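PDB 3FS3: nucleosome assembly protein 1, putative from Plasmodium falciparum, which probably binds histones and acts as a chaperone in nucleosome assembly. Local coordinates for the interface of chains A and B. Residues are numbered along the deposited sequence; one frame, centred on the assembly and turned at random. Chains: chain A/B, Nucleosome assembly protein 1, putative.

Contact 1: the interface of chains A and B. Residues chain A 62, 65-66, 69; chain B 283-284, 287.
B:Tyr284 packs between A:Tyr65 and A:Tyr66 at the centre of this patch. CD1 of B:Tyr284 lies 3.4 Å from CE1 of A:Tyr66. The long axes of these two side chains cross at about a right angle. Their ring planes are close to parallel, but the rings are displaced and meet rim to rim. CE1 of B:Tyr284 also meets CE2 of A:Tyr65 at 3.5 Å. A:Tyr65 runs alongside B:Pro283, and the proline CB sits 3.4 Å from the ring carbon CZ of A:Tyr65. The backbone O of B:Pro283 lies over the centre of the A:Tyr65 ring.

Two phenol hydroxyls form the polar rim. OH of B:Tyr284 donates to the carboxylate oxygen OE2 of A:Glu69 at 2.5 Å; OE2 accepts on its syn lone pair. A:Glu69 reaches it with CG anti to the backbone N (chi1 -175°) and an extended chain. OH of A:Tyr66 donates to OD2 of B:Asp287 at a very short 2.4 Å. This carboxylate oxygen sits at the ring edge, in plane, and takes the bond on its anti lone pair. NE2 of A:Gln62 makes a weak hydrogen bond to O of B:Pro283, but OE1 of A:Gln62 is modelled 2.9 Å from that O. These two oxygens can only accept, so the amide orientation is doubtful.

The site joins the long helix 49-99 of chain A to the later part of helix 260-289 of chain B.

Contact 2: the interface of chains A and B. Residues chain A 47, 51, 55; chain B 111, 289-290.
The phenol OH of B:Tyr289 rests against the methyl CD2 of A:Leu47, 3.6 Å away. The two side chains approach head-on from either chain. This is a van der Waals contact of the hydroxyl oxygen with a methyl, and the patch is built mainly from apolar packing.

A:Leu55 is the central residue on chain A and has 46 Å² of its surface hidden by the partner. Its CG is anti to the backbone N (chi1 -174°), which sends both methyls toward chain B. CD1 of A:Leu55 approaches from beyond the ring rim, tilted off the ring plane, and lies 3.8 Å from CE2 of B:Tyr289. The same A:Leu55 methyl touches CD2 of B:Leu111 at 3.9 Å. The other methyl, CD2 of A:Leu55, turns to B:Leu290 and meets its CD2 at 3.9 Å. This one leucine touches three side chains of the partner.

The contact belongs to the dimer of the nucleosome assembly protein. Chain A supplies the start of helix 49-99 and A:Leu47 just before it. Chain B supplies the end of helix 260-289 and a loop residue, B:Leu111. That loop leucine divides its contacts between its two branches. While CD2 faces A:Leu55, CD1 of B:Leu111 lies 3.9 Å from CB of A:Gln51, the foot of a side chain that extends away.

Contact 3: the interface of chains A and B. Residues chain A 111, 286, 289-290; chain B 47, 55, 58.
B:Leu55, on the long dimerisation helix of the nucleosome assembly protein family, inserts among A:Val286, A:Tyr289, A:Leu290 and A:Leu111. The partner hides 58 Å² of its surface.

Aliphatic packing makes up most of the contact. CD1 of B:Leu55 meets CG2 of A:Val286 at 3.8 Å. This valine methyl is anti to the backbone N, and the chi1 of 72° puts CG1 in the crowded position between N and the carbonyl carbon. CG2 of A:Val286 therefore points at the helix of chain B, where it also touches CB of B:Leu58 at 3.9 Å. A:Leu111 comes from a loop on another side. CD2 of A:Leu111 is 3.9 Å from both CD2 of B:Leu58 and CD1 of B:Leu55. The second methyl of B:Leu55, CD2, packs on CD2 of A:Leu290, as in the twin patch with the chains exchanged.

Aromatic contacts involve A:Tyr289 and repeat those of the twin. CD1 of B:Leu55 comes near CE2 of A:Tyr289, and the phenol OH of A:Tyr289 rests on CD2 of B:Leu47. B:Leu47 precedes helix 49-99, whereas B:Leu55 and B:Leu58 lie within it.

Contact 4: the interface of chains A and B. Residues chain A 87, 91, 283-284; chain B 62, 65, 68.
B:Tyr65 stands between A:Tyr87 on one face and A:Pro283 on the other, with 91 Å² of its surface hidden.

Aromatic contacts come first. With CG anti to the backbone N (chi1 179°), the B:Tyr65 ring reaches into chain A. The rings of A:Tyr87 and B:Tyr65 are stacked, with centroids 4.4 Å apart and planes inclined by 30°. The overlap is offset, and CE1 of B:Tyr65 lies above the rim of the A:Tyr87 ring. CD1 of A:Tyr87 is 3.4 Å from CE1 of B:Tyr65. A:Tyr91, further along the same helix, brings its phenol end to the CE1 side of B:Tyr65, off the ring plane, with CZ of A:Tyr91 4.0 Å from that CE1. On another side CE1 of A:Tyr284 meets CE2 of B:Tyr65 at 3.5 Å.

Aliphatic carbons also pack on the aromatic rings. The A:Pro283 ring runs parallel to B:Tyr65. CB of B:Tyr68 touches CE1 of A:Tyr87 at 3.8 Å, and the two side chains run antiparallel past one another.

The polar part is slight. O of A:Pro283 sits 3.5 Å above the plane of the B:Tyr65 ring, over its centre. The weak hydrogen bond from NE2 of B:Gln62 to this O mirrors its twin, with the same doubt over OE1 of B:Gln62.

The site fastens helix 49-99 of one subunit to helices 49-99 and 260-289 of the other, and so helps hold the dimer together.

Contact 1: the interface of chains A and B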
# COMPACT_ATOMS: atom_id res chain seq x y z
N GLN A 62 23.86 7.34 5.48
CA GLN A 62 22.52 6.89 5.85
C GLN A 62 21.77 8.02 6.56
O GLN A 62 20.56 8.17 6.38
CB GLN A 62 22.57 5.67 6.76
CG GLN A 62 21.19 5.13 7.08
CD GLN A 62 20.46 4.66 5.83
OE1 GLN A 62 19.29 4.99 5.62
NE2 GLN A 62 21.15 3.88 5.01
N TYR A 65 20.43 10.12 4.03
CA TYR A 65 19.25 9.54 3.41
C TYR A 65 18.00 9.89 4.22
O TYR A 65 17.01 10.37 3.67
CB TYR A 65 19.35 8.01 3.32
CG TYR A 65 18.12 7.38 2.70
CD1 TYR A 65 18.02 7.20 1.32
CD2 TYR A 65 17.01 7.05 3.49
CE1 TYR A 65 16.86 6.70 0.74
CE2 TYR A 65 15.84 6.56 2.92
CZ TYR A 65 15.78 6.39 1.54
OH TYR A 65 14.63 5.90 0.96
N TYR A 66 18.07 9.65 5.53
CA TYR A 66 16.95 9.92 6.43
C TYR A 66 16.51 11.38 6.42
O TYR A 66 15.33 11.67 6.57
CB TYR A 66 17.30 9.49 7.85
CG TYR A 66 17.33 7.98 8.03
CD1 TYR A 66 16.29 7.18 7.56
CD2 TYR A 66 18.40 7.35 8.67
CE1 TYR A 66 16.30 5.79 7.73
CE2 TYR A 66 18.43 5.96 8.85
CZ TYR A 66 17.37 5.19 8.37
OH TYR A 66 17.38 3.83 8.55
N GLU A 69 14.64 11.77 3.19
CA GLU A 69 13.40 11.02 3.32
C GLU A 69 12.38 11.77 4.19
O GLU A 69 11.19 11.74 3.90
CB GLU A 69 13.67 9.63 3.90
CG GLU A 69 12.42 8.75 3.96
CD GLU A 69 12.69 7.39 4.56
OE1 GLU A 69 13.05 7.33 5.76
OE2 GLU A 69 12.55 6.38 3.84
N PRO B 283 17.20 1.39 0.65
CA PRO B 283 17.14 2.69 1.35
C PRO B 283 17.82 2.74 2.73
O PRO B 283 18.31 3.79 3.16
CB PRO B 283 15.64 2.96 1.46
CG PRO B 283 15.04 2.16 0.31
CD PRO B 283 15.84 0.89 0.37
N TYR B 284 17.87 1.59 3.41
CA TYR B 284 18.42 1.49 4.76
C TYR B 284 19.48 0.40 4.95
O TYR B 284 19.63 -0.13 6.05
CB TYR B 284 17.28 1.20 5.74
CG TYR B 284 15.99 1.95 5.45
CD1 TYR B 284 15.97 3.34 5.37
CD2 TYR B 284 14.79 1.26 5.27
CE1 TYR B 284 14.79 4.03 5.11
CE2 TYR B 284 13.60 1.94 5.01
CZ TYR B 284 13.61 3.33 4.93
OH TYR B 284 12.44 4.00 4.69
N ASP B 287 21.83 0.09 8.12
CA ASP B 287 21.09 -0.15 9.35
C ASP B 287 20.69 -1.61 9.48
O ASP B 287 20.54 -2.13 10.59
CB ASP B 287 19.86 0.76 9.43
CG ASP B 287 20.23 2.17 9.84
OD1 ASP B 287 21.37 2.38 10.31
OD2 ASP B 287 19.38 3.08 9.72

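Contact 2: the interface of chains A and B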
# COMPACT_ATOMS: atom_id res chain seq x y z
N LEU A 47 35.86 -5.01 13.41
CA LEU A 47 36.37 -4.75 12.08
C LEU A 47 37.76 -4.15 12.26
O LEU A 47 38.14 -3.76 13.36
CB LEU A 47 35.47 -3.73 11.39
CG LEU A 47 33.98 -3.95 11.62
CD1 LEU A 47 33.19 -2.67 11.32
CD2 LEU A 47 33.52 -5.09 10.75
N GLN A 51 38.08 -0.64 8.21
CA GLN A 51 36.68 -0.96 7.96
C GLN A 51 35.77 -0.14 8.88
O GLN A 51 34.66 0.24 8.48
CB GLN A 51 36.45 -2.46 8.16
CG GLN A 51 37.30 -3.32 7.21
CD GLN A 51 37.41 -4.77 7.65
OE1 GLN A 51 37.02 -5.13 8.76
NE2 GLN A 51 37.95 -5.61 6.77
N LEU A 55 32.50 2.05 7.82
CA LEU A 55 31.20 1.92 8.45
C LEU A 55 30.68 3.28 8.92
O LEU A 55 29.50 3.58 8.78
CB LEU A 55 31.29 0.96 9.64
CG LEU A 55 29.96 0.62 10.31
CD1 LEU A 55 29.05 -0.04 9.29
CD2 LEU A 55 30.18 -0.32 11.49
N LEU B 111 34.45 -3.34 3.37
CA LEU B 111 33.56 -3.75 4.46
C LEU B 111 32.97 -5.12 4.08
O LEU B 111 31.83 -5.23 3.61
CB LEU B 111 32.44 -2.74 4.69
CG LEU B 111 31.67 -2.93 6.00
CD1 LEU B 111 32.65 -2.84 7.17
CD2 LEU B 111 30.59 -1.86 6.15
N TYR B 289 22.59 -3.98 8.04
CA TYR B 289 23.90 -4.57 8.31
C TYR B 289 24.13 -4.55 9.83
O TYR B 289 24.45 -5.58 10.41
CB TYR B 289 24.99 -3.77 7.61
CG TYR B 289 26.39 -4.13 8.05
CD1 TYR B 289 27.11 -5.13 7.39
CD2 TYR B 289 27.00 -3.48 9.12
CE1 TYR B 289 28.41 -5.47 7.80
CE2 TYR B 289 28.29 -3.80 9.53
CZ TYR B 289 28.99 -4.79 8.87
OH TYR B 289 30.28 -5.09 9.27
N LEU B 290 23.95 -3.39 10.45
CA LEU B 290 24.14 -3.23 11.89
C LEU B 290 23.04 -3.93 12.68
O LEU B 290 23.16 -4.09 13.89
CB LEU B 290 24.14 -1.74 12.28
CG LEU B 290 25.34 -0.88 11.88
CD1 LEU B 290 25.09 0.57 12.27
CD2 LEU B 290 26.60 -1.40 12.55

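Contact 3: the interface of chains A and B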
# COMPACT_ATOMS: atom_id res chain seq x y z
N LEU A 111 -32.30 11.76 -5.30
CA LEU A 111 -31.81 10.58 -6.02
C LEU A 111 -31.88 9.39 -5.06
O LEU A 111 -30.87 8.97 -4.47
CB LEU A 111 -30.38 10.77 -6.53
CG LEU A 111 -29.93 9.74 -7.56
CD1 LEU A 111 -30.88 9.78 -8.76
CD2 LEU A 111 -28.50 10.02 -8.02
N VAL A 286 -20.78 8.18 -7.36
CA VAL A 286 -21.72 8.07 -8.46
C VAL A 286 -21.37 6.98 -9.46
O VAL A 286 -22.27 6.36 -10.02
CB VAL A 286 -21.90 9.43 -9.21
CG1 VAL A 286 -20.65 9.77 -10.03
CG2 VAL A 286 -23.14 9.35 -10.09
N TYR A 289 -22.61 3.91 -8.03
CA TYR A 289 -24.06 3.93 -8.17
C TYR A 289 -24.42 3.43 -9.57
O TYR A 289 -25.23 2.52 -9.71
CB TYR A 289 -24.59 5.35 -7.98
CG TYR A 289 -26.03 5.53 -8.37
CD1 TYR A 289 -27.06 5.34 -7.44
CD2 TYR A 289 -26.38 5.89 -9.67
CE1 TYR A 289 -28.40 5.50 -7.81
CE2 TYR A 289 -27.71 6.05 -10.05
CZ TYR A 289 -28.72 5.86 -9.11
OH TYR A 289 -30.03 6.05 -9.50
N LEU A 290 -23.79 4.02 -10.59
CA LEU A 290 -24.03 3.64 -11.99
C LEU A 290 -23.47 2.25 -12.30
O LEU A 290 -23.77 1.68 -13.34
CB LEU A 290 -23.39 4.65 -12.95
CG LEU A 290 -24.01 6.05 -13.06
CD1 LEU A 290 -23.18 6.92 -13.98
CD2 LEU A 290 -25.44 5.93 -13.59
N LEU B 47 -35.36 6.98 -13.86
CA LEU B 47 -35.55 7.96 -12.81
C LEU B 47 -36.52 9.00 -13.37
O LEU B 47 -36.79 9.03 -14.57
CB LEU B 47 -34.22 8.63 -12.51
CG LEU B 47 -33.02 7.69 -12.47
CD1 LEU B 47 -31.71 8.46 -12.64
CD2 LEU B 47 -33.05 6.93 -11.17
N LEU B 55 -28.57 13.30 -11.34
CA LEU B 55 -27.55 12.34 -11.72
C LEU B 55 -26.52 12.99 -12.64
O LEU B 55 -25.32 12.74 -12.51
CB LEU B 55 -28.20 11.13 -12.41
CG LEU B 55 -27.24 9.99 -12.74
CD1 LEU B 55 -26.64 9.46 -11.45
CD2 LEU B 55 -28.00 8.87 -13.45
N LEU B 58 -24.17 15.11 -10.65
CA LEU B 58 -23.20 14.28 -9.94
C LEU B 58 -22.07 13.82 -10.87
O LEU B 58 -20.91 13.80 -10.46
CB LEU B 58 -23.89 13.06 -9.31
CG LEU B 58 -24.40 13.21 -7.88
CD1 LEU B 58 -25.22 14.48 -7.75
CD2 LEU B 58 -25.23 11.99 -7.49

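Contact 4: the interface of chains A and B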
# COMPACT_ATOMS: atom_id res chain seq x y z
N TYR A 87 -10.82 18.37 -2.78
CA TYR A 87 -11.95 17.44 -2.96
C TYR A 87 -13.18 17.86 -2.14
O TYR A 87 -14.32 17.66 -2.56
CB TYR A 87 -11.58 16.01 -2.56
CG TYR A 87 -10.43 15.39 -3.34
CD1 TYR A 87 -10.27 15.62 -4.71
CD2 TYR A 87 -9.51 14.57 -2.70
CE1 TYR A 87 -9.21 15.05 -5.42
CE2 TYR A 87 -8.44 13.98 -3.41
CZ TYR A 87 -8.30 14.23 -4.76
OH TYR A 87 -7.24 13.67 -5.45
N TYR A 91 -17.28 17.25 -2.77
CA TYR A 91 -18.12 16.33 -2.01
C TYR A 91 -19.36 17.05 -1.51
O TYR A 91 -20.47 16.50 -1.55
CB TYR A 91 -17.35 15.73 -0.82
CG TYR A 91 -16.18 14.85 -1.20
CD1 TYR A 91 -16.22 14.04 -2.34
CD2 TYR A 91 -15.02 14.82 -0.42
CE1 TYR A 91 -15.16 13.22 -2.68
CE2 TYR A 91 -13.95 13.99 -0.75
CZ TYR A 91 -14.02 13.19 -1.89
OH TYR A 91 -12.97 12.39 -2.24
N PRO A 283 -14.61 8.71 -2.96
CA PRO A 283 -14.04 9.42 -4.12
C PRO A 283 -14.76 9.20 -5.46
O PRO A 283 -14.75 10.08 -6.33
CB PRO A 283 -12.60 8.90 -4.17
CG PRO A 283 -12.31 8.47 -2.74
CD PRO A 283 -13.62 7.80 -2.36
N TYR A 284 -15.40 8.04 -5.61
CA TYR A 284 -16.08 7.66 -6.86
C TYR A 284 -17.53 7.21 -6.69
O TYR A 284 -18.02 6.41 -7.48
CB TYR A 284 -15.30 6.51 -7.51
CG TYR A 284 -13.79 6.63 -7.42
CD1 TYR A 284 -13.13 7.75 -7.91
CD2 TYR A 284 -13.03 5.61 -6.84
CE1 TYR A 284 -11.75 7.86 -7.83
CE2 TYR A 284 -11.65 5.71 -6.76
CZ TYR A 284 -11.01 6.84 -7.26
OH TYR A 284 -9.64 6.94 -7.19
N GLN B 62 -18.28 14.47 -10.48
CA GLN B 62 -17.34 13.36 -10.48
C GLN B 62 -16.23 13.61 -11.51
O GLN B 62 -15.07 13.25 -11.29
CB GLN B 62 -18.04 12.04 -10.82
CG GLN B 62 -17.10 10.85 -10.74
CD GLN B 62 -16.54 10.65 -9.34
OE1 GLN B 62 -15.33 10.47 -9.15
NE2 GLN B 62 -17.42 10.69 -8.34
N TYR B 65 -13.83 15.69 -9.94
CA TYR B 65 -12.98 14.94 -9.01
C TYR B 65 -11.81 14.32 -9.76
O TYR B 65 -10.65 14.47 -9.36
CB TYR B 65 -13.76 13.82 -8.32
CG TYR B 65 -12.89 13.01 -7.37
CD1 TYR B 65 -12.75 13.39 -6.04
CD2 TYR B 65 -12.15 11.93 -7.83
CE1 TYR B 65 -11.89 12.71 -5.19
CE2 TYR B 65 -11.29 11.24 -6.99
CZ TYR B 65 -11.16 11.64 -5.67
OH TYR B 65 -10.31 10.96 -4.82
N TYR B 68 -8.99 16.79 -10.71
CA TYR B 68 -8.11 17.08 -9.59
C TYR B 68 -7.26 15.86 -9.25
O TYR B 68 -6.07 15.99 -8.98
CB TYR B 68 -8.93 17.49 -8.36
CG TYR B 68 -9.32 18.95 -8.36
CD1 TYR B 68 -8.35 19.95 -8.42
CD2 TYR B 68 -10.65 19.33 -8.30
CE1 TYR B 68 -8.70 21.29 -8.42
CE2 TYR B 68 -11.01 20.67 -8.30
CZ TYR B 68 -10.03 21.65 -8.35
OH TYR B 68 -10.39 22.97 -8.33

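The contacts form two groups, one at each end of the dimer. Contact 1 and contact 2 have C-alpha centres about 16 Å apart, and contact 3 and contact 4 about 14 Å apart. Across the dimer, contact 2 and contact 3 are about 62 Å apart, and contact 1 and contact 4 about 35 Å. The two-fold axis relates the groups: contact 3 repeats much of contact 2 with chains exchanged, and contact 4 shares positions 62, 65, 283 and 284 with contact 1. Helices 49-99 and 260-289 serve all four, so each subunit's long helix reaches the other's globular part.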